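Adenylate kinase (Cryptosporidium parvum Iowa II, PDB 3BE4) probably catalyses reversible phosphoryl transfer between ATP and AMP, and here binds the two-substrate mimic bis(adenosine)-5'-pentaphosphate. Local coordinates at residues A[92-101]-A[183-191]. Numbering follows the deposited sequence.
With AP5 (bis(adenosine)-5'-pentaphosphate), chain C.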
ATOM      1  N   PRO A  92       4.844   6.358   3.185  1.00 18.92           N
ATOM      2  CA  PRO A  92       4.139   7.586   3.702  1.00 17.94           C
ATOM      3  C   PRO A  92       3.042   8.102   2.808  1.00 20.77           C
ATOM      4  O   PRO A  92       3.113   7.884   1.621  1.00 21.44           O
ATOM      5  CB  PRO A  92       5.298   8.683   3.678  1.00 19.70           C
ATOM      6  CG  PRO A  92       6.238   8.158   2.722  1.00 23.92           C
ATOM      7  CD  PRO A  92       6.227   6.627   2.787  1.00 21.69           C
ATOM      8  N   ARG A  93       2.081   8.869   3.331  1.00 19.54           N
ATOM      9  CA  ARG A  93       1.126   9.406   2.417  1.00 20.39           C
ATOM     10  C   ARG A  93       0.966  10.901   2.715  1.00 21.69           C
ATOM     11  O   ARG A  93       0.144  11.531   2.107  1.00 21.67           O
ATOM     12  CB  ARG A  93      -0.182   8.433   2.302  1.00 20.72           C
ATOM     13  CG  ARG A  93      -0.997   8.390   3.473  1.00 23.12           C
ATOM     14  CD  ARG A  93      -2.309   7.787   3.025  1.00 18.51           C
ATOM     15  NE  ARG A  93      -2.216   6.298   2.911  1.00 17.81           N
ATOM     16  CZ  ARG A  93      -3.173   5.594   2.320  1.00 17.45           C
ATOM     17  NH1 ARG A  93      -4.236   6.122   1.695  1.00 16.24           N
ATOM     18  NH2 ARG A  93      -3.026   4.238   2.378  1.00 15.79           N
ATOM     19  N   THR A  94       1.804  11.477   3.604  1.00 20.48           N
ATOM     20  CA  THR A  94       1.858  12.927   3.807  1.00 20.27           C
ATOM     21  C   THR A  94       3.359  13.274   3.946  1.00 23.01           C
ATOM     22  O   THR A  94       4.206  12.421   4.228  1.00 19.89           O
ATOM     23  CB  THR A  94       1.179  13.404   5.107  1.00 22.19           C
ATOM     24  OG1 THR A  94       1.898  12.827   6.251  1.00 21.80           O
ATOM     25  CG2 THR A  94      -0.260  13.025   5.148  1.00 22.71           C
ATOM     26  N   ILE A  95       3.677  14.552   3.814  1.00 21.84           N
ATOM     27  CA  ILE A  95       5.014  15.011   3.957  1.00 23.95           C
ATOM     28  C   ILE A  95       5.504  14.779   5.412  1.00 23.72           C
ATOM     29  O   ILE A  95       6.627  14.288   5.495  1.00 22.40           O
ATOM     30  CB  ILE A  95       5.145  16.569   3.517  1.00 24.87           C
ATOM     31  CG1 ILE A  95       4.862  16.685   2.049  1.00 26.56           C
ATOM     32  CG2 ILE A  95       6.546  17.032   3.820  1.00 25.79           C
ATOM     33  CD1 ILE A  95       5.953  15.942   1.194  1.00 27.19           C
ATOM     34  N   PRO A  96       4.746  15.112   6.508  1.00 22.96           N
ATOM     35  CA  PRO A  96       5.225  14.732   7.866  1.00 22.71           C
ATOM     36  C   PRO A  96       5.522  13.257   8.036  1.00 22.04           C
ATOM     37  O   PRO A  96       6.483  12.900   8.692  1.00 22.77           O
ATOM     38  CB  PRO A  96       4.159  15.260   8.846  1.00 25.81           C
ATOM     39  CG  PRO A  96       3.561  16.415   8.009  1.00 26.17           C
ATOM     40  CD  PRO A  96       3.524  15.978   6.574  1.00 25.39           C
ATOM     41  N   GLN A  97       4.780  12.420   7.331  1.00 17.91           N
ATOM     42  CA  GLN A  97       5.160  10.925   7.412  1.00 16.03           C
ATOM     43  C   GLN A  97       6.437  10.637   6.702  1.00 19.57           C
ATOM     44  O   GLN A  97       7.169   9.777   7.168  1.00 19.68           O
ATOM     45  CB  GLN A  97       4.049  10.138   6.785  1.00 18.65           C
ATOM     46  CG  GLN A  97       2.804  10.168   7.673  1.00 16.33           C
ATOM     47  CD  GLN A  97       1.597   9.391   7.044  1.00 17.33           C
ATOM     48  OE1 GLN A  97       1.831   8.551   6.176  1.00 19.30           O
ATOM     49  NE2 GLN A  97       0.328   9.771   7.409  1.00 18.85           N
ATOM     50  N   ALA A  98       6.678  11.272   5.548  1.00 20.12           N
ATOM     51  CA  ALA A  98       7.957  11.081   4.795  1.00 19.09           C
ATOM     52  C   ALA A  98       9.165  11.547   5.671  1.00 20.28           C
ATOM     53  O   ALA A  98      10.198  10.893   5.711  1.00 20.82           O
ATOM     54  CB  ALA A  98       7.962  11.872   3.468  1.00 19.58           C
ATOM     55  N   GLU A  99       8.985  12.702   6.286  1.00 21.98           N
ATOM     56  CA  GLU A  99      10.077  13.228   7.152  1.00 24.20           C
ATOM     57  C   GLU A  99      10.264  12.279   8.351  1.00 22.84           C
ATOM     58  O   GLU A  99      11.404  12.125   8.831  1.00 25.66           O
ATOM     59  CB  GLU A  99       9.725  14.670   7.612  1.00 23.35           C
ATOM     60  CG  GLU A  99       9.599  15.650   6.432  1.00 26.55           C
ATOM     61  CD  GLU A  99       9.019  16.979   6.815  1.00 32.55           C
ATOM     62  OE1 GLU A  99       8.152  17.059   7.758  1.00 41.25           O
ATOM     63  OE2 GLU A  99       9.404  17.944   6.069  1.00 38.97           O
ATOM     64  N   GLY A 100       9.159  11.748   8.901  1.00 20.51           N
ATOM     65  CA  GLY A 100       9.212  10.887  10.081  1.00 19.15           C
ATOM     66  C   GLY A 100       9.923   9.626   9.642  1.00 21.84           C
ATOM     67  O   GLY A 100      10.768   9.128  10.345  1.00 22.40           O
ATOM     68  N   LEU A 101       9.593   9.092   8.462  1.00 21.49           N
ATOM     69  CA  LEU A 101      10.337   7.937   7.962  1.00 20.86           C
ATOM     70  C   LEU A 101      11.860   8.183   7.743  1.00 21.50           C
ATOM     71  O   LEU A 101      12.683   7.292   8.092  1.00 22.93           O
ATOM     72  CB  LEU A 101       9.731   7.427   6.613  1.00 20.05           C
ATOM     73  CG  LEU A 101      10.465   6.173   5.963  1.00 23.14           C
ATOM     74  CD1 LEU A 101      10.428   4.964   6.904  1.00 21.19           C
ATOM     75  CD2 LEU A 101       9.849   5.904   4.600  1.00 22.91           C
ATOM     76  N   GLN A 183      -2.644  15.765  -0.534  1.00 21.36           N
ATOM     77  CA  GLN A 183      -1.639  15.475   0.513  1.00 21.31           C
ATOM     78  C   GLN A 183      -0.587  14.483   0.113  1.00 21.87           C
ATOM     79  O   GLN A 183       0.561  14.579   0.612  1.00 22.77           O
ATOM     80  CB  GLN A 183      -2.326  15.025   1.818  1.00 23.58           C
ATOM     81  CG  GLN A 183      -2.993  16.231   2.456  1.00 29.15           C
ATOM     82  CD  GLN A 183      -3.674  15.952   3.746  1.00 36.87           C
ATOM     83  OE1 GLN A 183      -3.047  15.675   4.767  1.00 38.85           O
ATOM     84  NE2 GLN A 183      -4.988  16.045   3.723  1.00 36.87           N
ATOM     85  N   THR A 184      -0.961  13.499  -0.728  1.00 17.97           N
ATOM     86  CA  THR A 184      -0.020  12.386  -1.026  1.00 19.45           C
ATOM     87  C   THR A 184       0.752  12.690  -2.278  1.00 20.82           C
ATOM     88  O   THR A 184       1.921  12.443  -2.322  1.00 19.13           O
ATOM     89  CB  THR A 184      -0.812  11.097  -1.176  1.00 19.36           C
ATOM     90  OG1 THR A 184      -1.550  10.903   0.028  1.00 17.09           O
ATOM     91  CG2 THR A 184       0.199   9.902  -1.404  1.00 18.10           C
ATOM     92  N   ALA A 185       0.080  13.186  -3.327  1.00 22.18           N
ATOM     93  CA  ALA A 185       0.736  13.476  -4.587  1.00 23.40           C
ATOM     94  C   ALA A 185       2.043  14.335  -4.521  1.00 22.77           C
ATOM     95  O   ALA A 185       2.972  14.034  -5.301  1.00 23.47           O
ATOM     96  CB  ALA A 185      -0.254  14.041  -5.537  1.00 23.90           C
ATOM     97  N   PRO A 186       2.146  15.292  -3.581  1.00 25.29           N
ATOM     98  CA  PRO A 186       3.402  16.056  -3.310  1.00 25.97           C
ATOM     99  C   PRO A 186       4.632  15.241  -2.977  1.00 27.10           C
ATOM    100  O   PRO A 186       5.779  15.726  -3.095  1.00 26.30           O
ATOM    101  CB  PRO A 186       3.065  16.852  -2.053  1.00 28.71           C
ATOM    102  CG  PRO A 186       1.643  17.198  -2.226  1.00 30.59           C
ATOM    103  CD  PRO A 186       1.059  15.843  -2.713  1.00 27.03           C
ATOM    104  N   LEU A 187       4.396  14.012  -2.516  1.00 22.05           N
ATOM    105  CA  LEU A 187       5.486  13.099  -2.269  1.00 21.53           C
ATOM    106  C   LEU A 187       6.210  12.670  -3.524  1.00 21.57           C
ATOM    107  O   LEU A 187       7.358  12.235  -3.423  1.00 21.85           O
ATOM    108  CB  LEU A 187       5.011  11.853  -1.519  1.00 21.55           C
ATOM    109  CG  LEU A 187       4.487  12.074  -0.132  1.00 21.92           C
ATOM    110  CD1 LEU A 187       3.908  10.695   0.256  1.00 25.56           C
ATOM    111  CD2 LEU A 187       5.633  12.400   0.817  1.00 29.23           C
ATOM    112  N   VAL A 188       5.584  12.780  -4.690  1.00 21.15           N
ATOM    113  CA  VAL A 188       6.296  12.396  -5.900  1.00 21.13           C
ATOM    114  C   VAL A 188       7.471  13.372  -6.096  1.00 23.87           C
ATOM    115  O   VAL A 188       8.600  12.946  -6.312  1.00 23.19           O
ATOM    116  CB  VAL A 188       5.415  12.468  -7.112  1.00 23.37           C
ATOM    117  CG1 VAL A 188       6.207  12.130  -8.354  1.00 25.56           C
ATOM    118  CG2 VAL A 188       4.331  11.428  -6.985  1.00 23.11           C
ATOM    119  N   LYS A 189       7.222  14.670  -5.953  1.00 24.28           N
ATOM    120  CA  LYS A 189       8.385  15.609  -6.065  1.00 26.36           C
ATOM    121  C   LYS A 189       9.411  15.434  -4.959  1.00 24.94           C
ATOM    122  O   LYS A 189      10.612  15.491  -5.224  1.00 26.26           O
ATOM    123  CB  LYS A 189       7.803  17.049  -6.175  1.00 26.43           C
ATOM    124  CG  LYS A 189       7.170  17.131  -7.517  0.50 26.86           C
ATOM    125  CD  LYS A 189       6.605  18.498  -7.880  0.50 27.98           C
ATOM    126  CE  LYS A 189       5.825  18.480  -9.252  0.50 28.52           C
ATOM    127  NZ  LYS A 189       6.569  18.038 -10.494  0.50 31.67           N
ATOM    128  N   PHE A 190       8.952  15.149  -3.728  1.00 23.97           N
ATOM    129  CA  PHE A 190       9.768  14.932  -2.550  1.00 23.27           C
ATOM    130  C   PHE A 190      10.791  13.874  -2.899  1.00 23.77           C
ATOM    131  O   PHE A 190      11.995  14.025  -2.622  1.00 24.91           O
ATOM    132  CB  PHE A 190       8.912  14.466  -1.368  1.00 23.92           C
ATOM    133  CG  PHE A 190       9.672  14.242  -0.060  1.00 23.98           C
ATOM    134  CD1 PHE A 190       9.679  15.224   0.980  1.00 28.42           C
ATOM    135  CD2 PHE A 190      10.297  13.042   0.190  1.00 21.88           C
ATOM    136  CE1 PHE A 190      10.340  15.008   2.176  1.00 25.56           C
ATOM    137  CE2 PHE A 190      10.969  12.801   1.393  1.00 21.42           C
ATOM    138  CZ  PHE A 190      10.988  13.755   2.417  1.00 26.21           C
ATOM    139  N   TYR A 191      10.341  12.774  -3.486  1.00 22.04           N
ATOM    140  CA  TYR A 191      11.273  11.682  -3.823  1.00 23.14           C
ATOM    141  C   TYR A 191      12.036  11.842  -5.098  1.00 24.48           C
ATOM    142  O   TYR A 191      13.119  11.232  -5.244  1.00 25.49           O
ATOM    143  CB  TYR A 191      10.558  10.307  -3.752  1.00 20.76           C
ATOM    144  CG  TYR A 191      10.256  10.000  -2.311  1.00 20.24           C
ATOM    145  CD1 TYR A 191      11.261   9.792  -1.357  1.00 20.91           C
ATOM    146  CD2 TYR A 191       8.900   9.905  -1.863  1.00 19.72           C
ATOM    147  CE1 TYR A 191      10.971   9.509   0.027  1.00 22.67           C
ATOM    148  CE2 TYR A 191       8.605   9.612  -0.517  1.00 18.60           C
ATOM    149  CZ  TYR A 191       9.627   9.461   0.436  1.00 21.61           C
ATOM    150  OH  TYR A 191       9.282   9.198   1.718  1.00 20.54           O
TER
HETATM  151  PA  AP5 C 219      -5.412   1.230   2.337  1.00 15.11           P
HETATM  152  O1A AP5 C 219      -5.863  -0.172   2.775  1.00 18.13           O
HETATM  153  O2A AP5 C 219      -4.031   1.443   1.925  1.00 15.16           O
HETATM  154  O3A AP5 C 219      -6.402   1.755   1.194  1.00 16.83           O
HETATM  155  PB  AP5 C 219      -6.172   2.780   0.001  1.00 16.08           P
HETATM  156  O1B AP5 C 219      -5.134   3.741   0.325  1.00 16.45           O
HETATM  157  O2B AP5 C 219      -7.566   3.246  -0.439  1.00 19.85           O
HETATM  158  O3B AP5 C 219      -5.561   1.716  -1.147  1.00 13.84           O
HETATM  159  PG  AP5 C 219      -6.080   0.297  -1.561  1.00 14.71           P
HETATM  160  O1G AP5 C 219      -7.541   0.404  -1.829  1.00 18.39           O
HETATM  161  O2G AP5 C 219      -5.579  -0.650  -0.549  1.00 14.71           O
HETATM  162  O3G AP5 C 219      -5.285   0.228  -2.925  1.00 14.83           O
HETATM  163  PD  AP5 C 219      -4.083  -0.712  -3.505  1.00 13.66           P
HETATM  164  O1D AP5 C 219      -3.624  -1.587  -2.419  1.00 13.80           O
HETATM  165  O2D AP5 C 219      -3.174   0.211  -4.204  1.00 14.57           O
HETATM  166  O3D AP5 C 219      -4.837  -1.523  -4.659  1.00 13.36           O
HETATM  167  PE  AP5 C 219      -5.195  -3.076  -4.694  1.00 13.64           P
HETATM  168  O1E AP5 C 219      -5.998  -3.392  -3.547  1.00 13.89           O
HETATM  169  O2E AP5 C 219      -3.965  -3.921  -4.958  1.00 15.96           O
HETATM  170  O5F AP5 C 219      -5.674   2.326   3.470  1.00 14.64           O
HETATM  171  C5F AP5 C 219      -6.949   2.159   4.111  1.00 16.38           C
HETATM  172  C4F AP5 C 219      -7.189   3.565   4.803  1.00 15.09           C
HETATM  173  O4F AP5 C 219      -6.455   3.549   6.005  1.00 15.00           O
HETATM  174  C3F AP5 C 219      -6.781   4.800   4.094  1.00 17.91           C
HETATM  175  O3F AP5 C 219      -7.761   5.230   3.175  1.00 18.02           O
HETATM  176  C2F AP5 C 219      -6.699   5.719   5.330  1.00 17.65           C
HETATM  177  O2F AP5 C 219      -8.045   5.980   5.888  1.00 21.54           O
HETATM  178  C1F AP5 C 219      -5.961   4.863   6.342  1.00 15.62           C
HETATM  179  N9A AP5 C 219      -4.539   4.965   6.153  1.00 15.05           N
HETATM  180  C8A AP5 C 219      -3.739   3.899   5.655  1.00 10.84           C
HETATM  181  N7A AP5 C 219      -2.471   4.271   5.604  1.00 14.41           N
HETATM  182  C5A AP5 C 219      -2.405   5.581   6.121  1.00 16.28           C
HETATM  183  C6A AP5 C 219      -1.333   6.420   6.353  1.00 16.56           C
HETATM  184  N6A AP5 C 219      -0.056   6.266   5.984  1.00 15.28           N
HETATM  185  N1A AP5 C 219      -1.696   7.676   6.900  1.00 16.27           N
HETATM  186  C2A AP5 C 219      -2.947   7.893   7.242  1.00 16.18           C
HETATM  187  N3A AP5 C 219      -4.023   7.101   7.043  1.00 16.14           N
HETATM  188  C4A AP5 C 219      -3.698   5.834   6.514  1.00 15.62           C
HETATM  189  O5J AP5 C 219      -5.996  -3.138  -6.043  1.00 13.78           O
HETATM  190  C5J AP5 C 219      -7.387  -2.551  -6.123  1.00 13.71           C
HETATM  191  C4J AP5 C 219      -8.136  -3.453  -7.127  1.00 14.30           C
HETATM  192  O4J AP5 C 219      -7.600  -3.445  -8.464  1.00 11.67           O
HETATM  193  C3J AP5 C 219      -8.269  -4.891  -6.621  1.00 14.21           C
HETATM  194  O3J AP5 C 219      -9.544  -5.389  -6.965  1.00 14.53           O
HETATM  195  C2J AP5 C 219      -7.250  -5.510  -7.528  1.00 12.96           C
HETATM  196  O2J AP5 C 219      -7.550  -6.877  -7.774  1.00 15.46           O
HETATM  197  C1J AP5 C 219      -7.318  -4.895  -8.856  1.00 13.73           C
HETATM  198  N9B AP5 C 219      -6.143  -4.772  -9.663  1.00 12.49           N
HETATM  199  C8B AP5 C 219      -4.829  -4.644  -9.218  1.00 13.75           C
HETATM  200  N7B AP5 C 219      -4.038  -4.487 -10.296  1.00 16.98           N
HETATM  201  C5B AP5 C 219      -4.824  -4.520 -11.423  1.00 16.20           C
HETATM  202  C6B AP5 C 219      -4.581  -4.239 -12.804  1.00 15.01           C
HETATM  203  N6B AP5 C 219      -3.338  -3.995 -13.220  1.00 18.38           N
HETATM  204  N1B AP5 C 219      -5.634  -4.307 -13.666  1.00 15.05           N
HETATM  205  C2B AP5 C 219      -6.935  -4.490 -13.175  1.00 14.54           C
HETATM  206  N3B AP5 C 219      -7.243  -4.670 -11.855  1.00 13.59           N
HETATM  207  C4B AP5 C 219      -6.197  -4.590 -10.953  1.00 13.91           C
HETATM  208  O   HOH W   1      -3.332   8.534  -0.174  1.00 18.02           O
HETATM  209  O   HOH W   2       1.489  16.208   2.643  1.00 26.47           O
HETATM  210  O   HOH W   3      11.230   9.311   3.520  1.00 23.32           O
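The CB of A98 sits over one face of the F190 ring, displaced toward its rim, in a CH-pi contact 3.9 Å from the ring centroid, while CD1 of I95 approaches the same ring obliquely. On the neighbouring Y191 ring, CD2 of F190 covers one face, CG of P92 lies near the plane at the edge, and the OH reaches A98 O through a shared water. The two methyls of L187 split the contact: CD2 packs 3.6 Å from both A98 CB and I95 CD1, and CD1 lies against P92 O. Segments 95-101 and 186-191 run at 33° between their N-to-C directions, axes 10.7 Å apart at closest approach.

An apolar interface can thereby hold the backbone that carries ligand-binding side chains. At the ligand end, OG1 of T184 donates to R93 O (2.8 Å), in the carbonyl plane and on a lone pair, and a second water links Q183 O to I95 N. The R93 chain bends at chi3 (79°); NH1 and NH2 both donate to O1B of AP5, with O2A at the guanidinium edge, one face against the adenine and NE held by G90 O. Q97 NE2 donates to N1A, while its OE1 takes two donors, N6A and, from above the carbonyl plane, R93 N. D66 receives bonds from Q97 NE2 and T94 OG1. T94 OG1 also accepts from Q97 N, the N-cap bond of helix 95-108. Cis-proline P92 and R93 just ahead of this helix, with Q97 in its first turn, are consistent with the AMP site of adenylate kinases, members of the P-loop NTPase fold.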